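Local coordinates for hypothetical membrane protein (Corynebacterium glutamicum, PDB 6JSB), which binds heme through its HtaA-family domain and probably takes part in heme transfer within the corynebacterial heme uptake machinery, at residues D44-T49 against G73-T78; W14-S19 against F57-L62. One frame throughout, in Å; residues are numbered along the deposited sequence.

Contacts 1 and 2 lie with their centres about 8 Å apart in one curled antiparallel sheet of the HtaA-family domain, and strand 56-65 joins them. Along the chain the segments alternate: 14-19, 44-49, 57-62, 73-78. Strand 56-65 pairs with strand 47-49, as the 2.9 Å approach of Glu47 O to Thr58 N, a probable hydrogen bond, indicates; it also pairs with strand 68-81. The side chains meet as well, with Val75 CG2 3.5 Å from Trp59 CH2. Contact 1 thus belongs to the sheet interior, away from the heme-binding residues, whereas contact 2 runs from that same interior to a heme propionate at Ser19.

Contact 1 (D44-T49 against G73-T78); sequences DGVETT and GGVHWT
The indole of Trp77 carries Val75 CG1 on one face, 3.4 Å above the ring plane and offset toward the rim; Phe20 meets this indole edge-to-face, and NE1 at its edge is hydrogen-bonded to Asn21 OD1. Both Val75 and Trp77 lie on strand 68-81 of the antiparallel beta-sheet of the HtaA-family domain, at a point where the sheet branches. The backbone pairs Pro60 with Gly72 and Gly74 with Arg43 show one border of strand 68-81 passing from strand 56-65 to strand 39-43, and residues 44-46 bridge those two neighbours. Asp44 and Gly45, with phi of 57° and 105°, have backbone angles close to those of a type I' turn, which accounts for the abrupt reversal between strands 39-43 and 47-49.

After the turn Val46 points toward segment 73-78 and divides its two methyls. CG1, anti to the backbone N, meets Val75 CG2 at 4.1 Å, tip to tip, the two side chains crossing at about a right angle. CG2, beside the backbone N, rests on bare main chain: Val46 CG2 is 3.7 Å from Gly73 CA, and it approaches Gly74 N just as closely. Gly73 lacks the beta carbon that would collide with this methyl, and its positive phi also suits glycine. Trp59 of strand 56-65 touches both valines, so their meeting is buried against an aromatic side chain.

No hydrogen bond joins the two segments. The backbones come nearest at Asp44 and Gly73, CA to CA 4.4 Å, where Asp44 CB also leans toward the glycine, 3.8 Å from Gly73 CA. The polar element is a CA-H...O contact, Gly73 CA to Asp44 O at 3.4 Å, bent to 129° at the hydrogen.

Contact 2 (W14-S19 against F57-L62); sequences WSVRES and FTWPVL. With HEM (protoporphyrin IX containing Fe), chain C.
Trp14 O is the tightly held atom of this contact. Trp59 NE1 donates to Trp14 O over 3.1 Å at a nearly straight 168°, with the acceptor in the plane of the indole and the N-H directed at a carbonyl lone pair. The ring edge of Phe57 closes on the same oxygen, with Phe57 CD1 3.5 Å from Trp14 O and the oxygen near the ring plane. One further bond fixes the main chain: Trp14 N to Phe57 O, 3.1 Å, nearly along the C=O axis. Around this polar core the indoles of Trp14 and Trp59 cross obliquely, planes at 37°, bringing Trp14 CE3 to 3.9 Å from Trp59 CZ2, and Val16 CG2 packs on Phe57 CE1 at 4.1 Å.

The looser side is hydrated. Ser15 points away from the strand, and its OG lies 2.6 Å from a water that accepts a hydrogen bond from Phe57 N. Farther on, segment 14-19 turns toward the heme: Ser19 OG donates to propionate O2D of the heme over 2.6 Å and receives weak bonds from Arg17 NE and NH2, which may strengthen it as a donor. Arg17 NH1 forms a salt bridge with Glu181 OE2.

The segment therefore carries the chain from the end of strand 2-14, antiparallel to strand 56-65, through the N-cap residue Arg17 into helix 18-24, whose Asn21 ND2 bonds back to Ser15 O.

Contact 1 (D44-T49 against G73-T78)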
loop_
_atom_site.group_PDB
_atom_site.type_symbol
_atom_site.label_atom_id
_atom_site.label_comp_id
_atom_site.label_asym_id
_atom_site.label_seq_id
_atom_site.Cartn_x
_atom_site.Cartn_y
_atom_site.Cartn_z
ATOM N N ASP A 44 -2.137 11.948 4.417
ATOM C CA ASP A 44 -2.321 11.433 5.772
ATOM C C ASP A 44 -1.024 10.847 6.328
ATOM O O ASP A 44 -1.039 9.875 7.092
ATOM C CB ASP A 44 -3.468 10.395 5.830
ATOM C CG ASP A 44 -4.848 11.024 5.469
ATOM O OD1 ASP A 44 -5.052 12.220 5.732
ATOM O OD2 ASP A 44 -5.742 10.348 4.906
ATOM N N GLY A 45 0.089 11.502 6.031
ATOM C CA GLY A 45 1.317 11.142 6.710
ATOM C C GLY A 45 2.277 10.352 5.845
ATOM O O GLY A 45 3.427 10.175 6.245
ATOM N N VAL A 46 1.852 9.867 4.683
ATOM C CA VAL A 46 2.813 9.224 3.785
ATOM C C VAL A 46 3.799 10.280 3.308
ATOM O O VAL A 46 3.417 11.408 2.981
ATOM C CB VAL A 46 2.092 8.559 2.598
ATOM C CG1 VAL A 46 3.081 8.197 1.503
ATOM C CG2 VAL A 46 1.388 7.288 3.069
ATOM N N GLU A 47 5.072 9.915 3.271
ATOM C CA GLU A 47 6.092 10.701 2.599
ATOM C C GLU A 47 6.570 9.955 1.364
ATOM O O GLU A 47 6.621 8.715 1.336
ATOM C CB GLU A 47 7.283 10.941 3.532
ATOM C CG GLU A 47 6.923 11.605 4.849
ATOM C CD GLU A 47 6.904 13.116 4.767
ATOM O OE1 GLU A 47 7.068 13.658 3.642
ATOM O OE2 GLU A 47 6.727 13.762 5.833
ATOM N N THR A 48 6.928 10.704 0.323
ATOM C CA THR A 48 7.345 10.010 -0.899
ATOM C C THR A 48 8.497 10.791 -1.494
ATOM O O THR A 48 8.586 12.019 -1.311
ATOM C CB THR A 48 6.192 9.858 -1.910
ATOM O OG1 THR A 48 6.588 9.090 -3.057
ATOM C CG2 THR A 48 5.670 11.206 -2.361
ATOM N N THR A 49 9.397 10.068 -2.140
ATOM C CA THR A 49 10.497 10.691 -2.889
ATOM C C THR A 49 10.686 9.914 -4.165
ATOM O O THR A 49 10.362 8.734 -4.245
ATOM C CB THR A 49 11.840 10.678 -2.128
ATOM O OG1 THR A 49 12.224 9.326 -1.796
ATOM C CG2 THR A 49 11.760 11.451 -0.774
ATOM N N GLY A 73 -2.020 6.563 6.541
ATOM C CA GLY A 73 -1.568 7.106 5.270
ATOM C C GLY A 73 -2.366 6.555 4.089
ATOM O O GLY A 73 -3.026 5.520 4.174
ATOM N N GLY A 74 -2.309 7.284 2.977
ATOM C CA GLY A 74 -3.010 6.874 1.766
ATOM C C GLY A 74 -2.181 7.218 0.549
ATOM O O GLY A 74 -1.433 8.201 0.545
ATOM N N VAL A 75 -2.323 6.391 -0.492
ATOM C CA VAL A 75 -1.712 6.672 -1.799
ATOM C C VAL A 75 -2.762 6.440 -2.880
ATOM O O VAL A 75 -3.490 5.450 -2.827
ATOM C CB VAL A 75 -0.483 5.781 -2.062
ATOM C CG1 VAL A 75 0.053 6.067 -3.450
ATOM C CG2 VAL A 75 0.603 6.027 -0.988
ATOM N N HIS A 76 -2.826 7.342 -3.868
ATOM C CA HIS A 76 -3.857 7.276 -4.917
ATOM C C HIS A 76 -3.135 7.296 -6.256
ATOM O O HIS A 76 -2.387 8.254 -6.530
ATOM C CB HIS A 76 -4.768 8.512 -4.803
ATOM C CG HIS A 76 -5.946 8.509 -5.722
ATOM N ND1 HIS A 76 -6.546 9.686 -6.128
ATOM C CD2 HIS A 76 -6.642 7.502 -6.300
ATOM C CE1 HIS A 76 -7.570 9.398 -6.923
ATOM N NE2 HIS A 76 -7.664 8.082 -7.036
ATOM N N TRP A 77 -3.373 6.291 -7.106
ATOM C CA TRP A 77 -2.808 6.262 -8.459
ATOM C C TRP A 77 -3.928 6.446 -9.487
ATOM O O TRP A 77 -4.997 5.820 -9.363
ATOM C CB TRP A 77 -2.182 4.910 -8.770
ATOM C CG TRP A 77 -0.999 4.467 -7.940
ATOM C CD1 TRP A 77 0.315 4.435 -8.367
ATOM C CD2 TRP A 77 -1.019 3.851 -6.638
ATOM N NE1 TRP A 77 1.113 3.886 -7.386
ATOM C CE2 TRP A 77 0.315 3.544 -6.302
ATOM C CE3 TRP A 77 -2.051 3.577 -5.698
ATOM C CZ2 TRP A 77 0.659 2.911 -5.085
ATOM C CZ3 TRP A 77 -1.725 2.969 -4.506
ATOM C CH2 TRP A 77 -0.367 2.652 -4.190
ATOM N N THR A 78 -3.669 7.235 -10.533
ATOM C CA THR A 78 -4.687 7.435 -11.567
ATOM C C THR A 78 -4.010 7.418 -12.934
ATOM O O THR A 78 -2.986 8.076 -13.140
ATOM C CB THR A 78 -5.423 8.788 -11.398
ATOM O OG1 THR A 78 -4.516 9.822 -11.031
ATOM C CG2 THR A 78 -6.473 8.686 -10.249
#

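Contact 2 (W14-S19 against F57-L62)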
loop_
_atom_site.group_PDB
_atom_site.type_symbol
_atom_site.label_atom_id
_atom_site.label_comp_id
_atom_site.label_asym_id
_atom_site.label_seq_id
_atom_site.Cartn_x
_atom_site.Cartn_y
_atom_site.Cartn_z
ATOM N N TRP A 14 7.582 0.994 2.070
ATOM C CA TRP A 14 6.930 0.022 1.157
ATOM C C TRP A 14 6.588 0.753 -0.130
ATOM O O TRP A 14 5.658 1.576 -0.122
ATOM C CB TRP A 14 5.674 -0.562 1.790
ATOM C CG TRP A 14 5.027 -1.598 0.925
ATOM C CD1 TRP A 14 5.653 -2.640 0.263
ATOM C CD2 TRP A 14 3.651 -1.661 0.597
ATOM N NE1 TRP A 14 4.682 -3.368 -0.451
ATOM C CE2 TRP A 14 3.474 -2.744 -0.309
ATOM C CE3 TRP A 14 2.541 -0.848 0.930
ATOM C CZ2 TRP A 14 2.233 -3.107 -0.823
ATOM C CZ3 TRP A 14 1.255 -1.219 0.375
ATOM C CH2 TRP A 14 1.145 -2.323 -0.478
ATOM N N SER A 15 7.284 0.415 -1.239
ATOM C CA SER A 15 7.054 1.121 -2.512
ATOM C C SER A 15 5.871 0.567 -3.305
ATOM O O SER A 15 5.612 1.045 -4.397
ATOM C CB SER A 15 8.295 1.016 -3.424
ATOM O OG SER A 15 9.412 1.525 -2.719
ATOM N N VAL A 16 5.172 -0.433 -2.779
ATOM C CA VAL A 16 4.035 -1.137 -3.376
ATOM C C VAL A 16 4.538 -2.068 -4.478
ATOM O O VAL A 16 4.476 -3.302 -4.343
ATOM C CB VAL A 16 2.931 -0.147 -3.880
ATOM C CG1 VAL A 16 1.736 -0.940 -4.415
ATOM C CG2 VAL A 16 2.438 0.710 -2.685
ATOM N N ARG A 17 5.055 -1.503 -5.577
ATOM C CA ARG A 17 5.769 -2.260 -6.588
ATOM C C ARG A 17 6.483 -1.279 -7.541
ATOM O O ARG A 17 5.800 -0.461 -8.168
ATOM C CB ARG A 17 4.783 -3.153 -7.347
ATOM C CG ARG A 17 5.344 -3.917 -8.492
ATOM C CD ARG A 17 6.117 -5.233 -8.172
ATOM N NE ARG A 17 6.623 -5.601 -9.503
ATOM C CZ ARG A 17 6.314 -6.688 -10.185
ATOM N NH1 ARG A 17 5.610 -7.658 -9.575
ATOM N NH2 ARG A 17 6.782 -6.827 -11.437
ATOM N N GLU A 18 7.833 -1.335 -7.643
ATOM C CA GLU A 18 8.520 -0.305 -8.450
ATOM C C GLU A 18 8.047 -0.313 -9.886
ATOM O O GLU A 18 7.870 0.765 -10.494
ATOM C CB GLU A 18 10.031 -0.490 -8.423
ATOM C CG GLU A 18 10.603 -0.244 -7.052
ATOM C CD GLU A 18 12.062 -0.653 -6.983
ATOM O OE1 GLU A 18 12.735 -0.150 -6.082
ATOM O OE2 GLU A 18 12.511 -1.505 -7.757
ATOM N N SER A 19 7.863 -1.515 -10.473
ATOM C CA SER A 19 7.515 -1.534 -11.894
ATOM C C SER A 19 6.092 -1.019 -12.098
ATOM O O SER A 19 5.774 -0.543 -13.185
ATOM C CB SER A 19 7.714 -2.960 -12.471
ATOM O OG SER A 19 6.837 -3.941 -11.849
ATOM N N PHE A 57 7.876 5.076 -0.802
ATOM C CA PHE A 57 6.880 5.605 0.121
ATOM C C PHE A 57 7.243 5.217 1.538
ATOM O O PHE A 57 7.591 4.043 1.775
ATOM C CB PHE A 57 5.449 4.991 -0.137
ATOM C CG PHE A 57 4.888 5.212 -1.504
ATOM C CD1 PHE A 57 4.702 4.118 -2.354
ATOM C CD2 PHE A 57 4.505 6.489 -1.916
ATOM C CE1 PHE A 57 4.143 4.286 -3.647
ATOM C CE2 PHE A 57 3.945 6.651 -3.153
ATOM C CZ PHE A 57 3.783 5.574 -4.038
ATOM N N THR A 58 7.113 6.150 2.485
ATOM C CA THR A 58 7.167 5.741 3.893
ATOM C C THR A 58 5.778 5.956 4.477
ATOM O O THR A 58 5.109 6.942 4.145
ATOM C CB THR A 58 8.190 6.518 4.744
ATOM O OG1 THR A 58 7.716 7.856 4.927
ATOM C CG2 THR A 58 9.551 6.506 4.079
ATOM N N TRP A 59 5.318 5.014 5.278
ATOM C CA TRP A 59 4.000 5.030 5.858
ATOM C C TRP A 59 4.143 5.196 7.364
ATOM O O TRP A 59 4.965 4.481 7.971
ATOM C CB TRP A 59 3.254 3.687 5.551
ATOM C CG TRP A 59 3.151 3.343 4.061
ATOM C CD1 TRP A 59 4.154 2.858 3.253
ATOM C CD2 TRP A 59 1.965 3.405 3.234
ATOM N NE1 TRP A 59 3.678 2.625 1.972
ATOM C CE2 TRP A 59 2.341 2.963 1.930
ATOM C CE3 TRP A 59 0.641 3.803 3.478
ATOM C CZ2 TRP A 59 1.447 2.852 0.894
ATOM C CZ3 TRP A 59 -0.289 3.719 2.403
ATOM C CH2 TRP A 59 0.125 3.254 1.135
ATOM N N PRO A 60 3.373 6.083 8.004
ATOM C CA PRO A 60 3.592 6.344 9.427
ATOM C C PRO A 60 2.985 5.245 10.280
ATOM O O PRO A 60 1.872 4.804 10.035
ATOM C CB PRO A 60 2.866 7.687 9.652
ATOM C CG PRO A 60 1.705 7.659 8.594
ATOM C CD PRO A 60 2.370 7.000 7.397
ATOM N N VAL A 61 3.708 4.824 11.323
ATOM C CA VAL A 61 3.157 3.881 12.297
ATOM C C VAL A 61 2.213 4.612 13.240
ATOM O O VAL A 61 2.558 5.659 13.822
ATOM C CB VAL A 61 4.282 3.207 13.094
ATOM C CG1 VAL A 61 3.656 2.353 14.285
ATOM C CG2 VAL A 61 5.061 2.321 12.127
ATOM N N LEU A 62 0.993 4.081 13.371
ATOM C CA LEU A 62 0.032 4.592 14.347
ATOM C C LEU A 62 0.196 3.938 15.721
ATOM O O LEU A 62 -0.014 4.606 16.746
ATOM C CB LEU A 62 -1.408 4.343 13.855
ATOM C CG LEU A 62 -1.724 5.062 12.530
ATOM C CD1 LEU A 62 -3.130 4.691 12.028
ATOM C CD2 LEU A 62 -1.588 6.524 12.695
HETATM C CHA HEM C . 0.412 -3.139 -17.197
HETATM C CHB HEM C . -2.376 -1.016 -20.546
HETATM C CHC HEM C . -5.944 -0.674 -17.222
HETATM C CHD HEM C . -2.991 -2.511 -13.772
HETATM C C1A HEM C . -0.083 -2.663 -18.396
HETATM C C2A HEM C . 0.619 -2.799 -19.658
HETATM C C3A HEM C . -0.128 -2.204 -20.618
HETATM C C4A HEM C . -1.327 -1.693 -19.954
HETATM C CMA HEM C . 0.194 -2.075 -22.139
HETATM C CAA HEM C . 1.975 -3.519 -19.815
HETATM C CBA HEM C . 3.107 -2.505 -19.737
HETATM C CGA HEM C . 4.417 -3.236 -19.542
HETATM O O1A HEM C . 5.480 -2.556 -19.576
HETATM O O2A HEM C . 4.377 -4.490 -19.336
HETATM C C1B HEM C . -3.567 -0.737 -19.935
HETATM C C2B HEM C . -4.713 -0.095 -20.581
HETATM C C3B HEM C . -5.702 -0.004 -19.675
HETATM C C4B HEM C . -5.221 -0.555 -18.401
HETATM C CMB HEM C . -4.694 0.317 -22.081
HETATM C CAB HEM C . -7.134 0.591 -19.824
HETATM C CBB HEM C . -7.434 1.465 -20.789
HETATM C C1C HEM C . -5.465 -1.128 -15.989
HETATM C C2C HEM C . -6.209 -1.149 -14.752
HETATM C C3C HEM C . -5.393 -1.610 -13.775
HETATM C C4C HEM C . -4.117 -1.962 -14.392
HETATM C CMC HEM C . -7.647 -0.601 -14.559
HETATM C CAC HEM C . -5.829 -1.711 -12.324
HETATM C CBC HEM C . -4.916 -1.544 -11.377
HETATM C C1D HEM C . -1.824 -2.846 -14.426
HETATM C C2D HEM C . -0.686 -3.475 -13.795
HETATM C C3D HEM C . 0.276 -3.662 -14.723
HETATM C C4D HEM C . -0.218 -3.129 -15.982
HETATM C CMD HEM C . -0.679 -3.902 -12.311
HETATM C CAD HEM C . 1.673 -4.311 -14.475
HETATM C CBD HEM C . 2.665 -3.140 -14.249
HETATM C CGD HEM C . 4.032 -3.756 -13.960
HETATM O O1D HEM C . 4.651 -4.273 -14.952
HETATM O O2D HEM C . 4.438 -3.729 -12.746
HETATM N NA HEM C . -1.308 -1.991 -18.594
HETATM N NB HEM C . -3.907 -0.955 -18.617
HETATM N NC HEM C . -4.196 -1.657 -15.732
HETATM N ND HEM C . -1.482 -2.638 -15.735
HETATM FE FE HEM C . -2.709 -1.575 -17.044
HETATM O O HOH W 1 9.410 2.603 -0.380
#